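Local atomic coordinates of Tat-secreted protein Rv2525c (PDB entry 4PMQ), a protein that may act as a peptidoglycan hydrolase with glycosidase activity and shows esterase activity toward p-nitrophenyl esters in vitro. Residues V84-R89 and V123-S128. Numbering follows the deposited sequence.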
# COMPACT_ATOMS: atom_id res chain seq x y z
N VAL A 84 4.41 4.52 -15.27
CA VAL A 84 5.54 5.45 -15.05
C VAL A 84 5.06 6.75 -14.41
O VAL A 84 5.73 7.25 -13.51
CB VAL A 84 6.43 5.71 -16.29
CG1 VAL A 84 7.12 4.43 -16.74
CG2 VAL A 84 5.66 6.35 -17.44
N GLN A 85 3.88 7.25 -14.83
CA GLN A 85 3.33 8.48 -14.25
C GLN A 85 3.02 8.29 -12.75
O GLN A 85 3.42 9.12 -11.93
CB GLN A 85 2.04 8.85 -15.00
CG GLN A 85 2.28 9.27 -16.45
CD GLN A 85 1.04 9.21 -17.32
OE1 GLN A 85 -0.07 8.89 -16.86
NE2 GLN A 85 1.21 9.45 -18.60
N HIS A 86 2.36 7.18 -12.39
CA HIS A 86 2.02 6.97 -10.98
C HIS A 86 3.28 6.66 -10.14
O HIS A 86 3.43 7.18 -9.04
CB HIS A 86 0.99 5.83 -10.88
CG HIS A 86 -0.35 6.25 -11.39
ND1 HIS A 86 -1.13 7.20 -10.71
CD2 HIS A 86 -1.04 5.83 -12.48
CE1 HIS A 86 -2.22 7.36 -11.44
NE2 HIS A 86 -2.22 6.55 -12.50
N ALA A 87 4.20 5.84 -10.68
CA ALA A 87 5.41 5.49 -9.92
C ALA A 87 6.29 6.72 -9.64
O ALA A 87 6.82 6.87 -8.54
CB ALA A 87 6.22 4.43 -10.68
N ARG A 88 6.43 7.60 -10.62
CA ARG A 88 7.21 8.82 -10.41
C ARG A 88 6.62 9.65 -9.26
O ARG A 88 7.36 10.14 -8.41
CB ARG A 88 7.20 9.67 -11.67
CG ARG A 88 8.04 9.07 -12.78
CD ARG A 88 7.88 9.91 -14.04
NE ARG A 88 8.44 9.26 -15.22
CZ ARG A 88 8.09 9.53 -16.48
NH1 ARG A 88 7.19 10.49 -16.73
NH2 ARG A 88 8.62 8.86 -17.49
N ARG A 89 5.29 9.81 -9.27
CA ARG A 89 4.60 10.63 -8.28
C ARG A 89 4.71 10.00 -6.88
O ARG A 89 5.08 10.68 -5.92
CB ARG A 89 3.15 10.87 -8.69
CG ARG A 89 2.42 11.85 -7.79
CD ARG A 89 3.12 13.22 -7.71
NE ARG A 89 2.35 14.13 -6.87
CZ ARG A 89 2.82 15.23 -6.30
NH1 ARG A 89 4.09 15.58 -6.45
NH2 ARG A 89 2.02 16.00 -5.57
N VAL A 123 0.64 -6.43 -15.64
CA VAL A 123 2.05 -6.75 -15.85
C VAL A 123 2.78 -5.47 -16.38
O VAL A 123 3.72 -5.02 -15.71
CB VAL A 123 2.23 -7.99 -16.77
CG1 VAL A 123 3.66 -8.11 -17.28
CG2 VAL A 123 1.82 -9.27 -16.02
N PRO A 124 2.36 -4.80 -17.48
CA PRO A 124 3.12 -3.61 -17.89
C PRO A 124 3.07 -2.52 -16.81
O PRO A 124 4.04 -1.77 -16.66
CB PRO A 124 2.46 -3.16 -19.19
CG PRO A 124 1.22 -3.95 -19.34
CD PRO A 124 1.33 -5.17 -18.48
N TYR A 125 1.92 -2.41 -16.07
CA TYR A 125 1.78 -1.40 -15.00
C TYR A 125 2.87 -1.61 -13.92
O TYR A 125 3.65 -0.69 -13.62
CB TYR A 125 0.38 -1.47 -14.36
CG TYR A 125 0.19 -0.49 -13.23
CD1 TYR A 125 0.10 0.88 -13.47
CD2 TYR A 125 0.10 -0.93 -11.90
CE1 TYR A 125 -0.06 1.79 -12.44
CE2 TYR A 125 -0.05 -0.02 -10.85
CZ TYR A 125 -0.10 1.35 -11.12
OH TYR A 125 -0.23 2.27 -10.11
N LEU A 126 2.96 -2.85 -13.41
CA LEU A 126 3.92 -3.20 -12.36
C LEU A 126 5.38 -3.18 -12.88
O LEU A 126 6.29 -2.80 -12.13
CB LEU A 126 3.58 -4.55 -11.72
CG LEU A 126 2.29 -4.58 -10.86
CD1 LEU A 126 2.05 -5.97 -10.29
CD2 LEU A 126 2.32 -3.53 -9.72
N ARG A 127 5.60 -3.55 -14.17
CA ARG A 127 6.95 -3.47 -14.75
C ARG A 127 7.38 -1.97 -14.80
O ARG A 127 8.56 -1.68 -14.55
CB ARG A 127 7.03 -4.13 -16.12
CG ARG A 127 6.95 -5.65 -16.06
CD ARG A 127 7.09 -6.26 -17.44
NE ARG A 127 7.20 -7.72 -17.40
CZ ARG A 127 6.94 -8.53 -18.42
NH1 ARG A 127 6.52 -8.03 -19.58
NH2 ARG A 127 7.06 -9.84 -18.28
N SER A 128 6.43 -1.03 -15.08
CA SER A 128 6.77 0.41 -15.05
C SER A 128 7.18 0.84 -13.66
O SER A 128 8.15 1.60 -13.52
CB SER A 128 5.60 1.26 -15.54
OG SER A 128 5.55 1.21 -16.94
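Ser128 packs its CB against the backbone N of Val84, 3.5 Å away. Its OG lies 3.6 Å from CG1 of Val84. The CA atoms of this pair are only 5.2 Å apart, a separation that the small serine permits, and the backbones come close here. No hydrogen bond crosses between 84-89 and 123-128. The hydroxyl of Ser128 instead bonds the carbonyl O of Ala80, one turn earlier on the helix that carries Val84, so a polar link ties the two helices beside the van der Waals contact with Val84. Val84 presents CG1, which lies anti to its own carbonyl carbon (chi1 -63°), and this branch also meets Ser128 CB at 3.7 Å.

The second point of contact joins two aromatic side chains, Tyr125 and His86. Tyr125 holds CG anti to the backbone N (chi1 178°), which carries the ring across to His86, and the two side chains cross at roughly a right angle. The phenol OH comes 3.8 Å from His86 CB, while His86 CD2 sits at the edge of the tyrosine ring, 4.2 Å from CE1; this is van der Waals packing. The polar ends are engaged elsewhere: Tyr125 OH with Trp129 NE1, and His86 ND1 with the hydroxyl of Tyr66. A looser touch comes from Ala87, whose CB lies 4.4 Å from Ser128 O.

The axes of the two short segments approach to 9.1 Å, with a signed crossing angle of -34°, and run broadly parallel, consistent with neighbouring outer helices of a TIM-barrel-like domain. Helices 79-96 and 115-133 follow parallel strands 61-66 and 105-108, which are paired in the sheet, and Tyr66 connects His86 to the first of these strands.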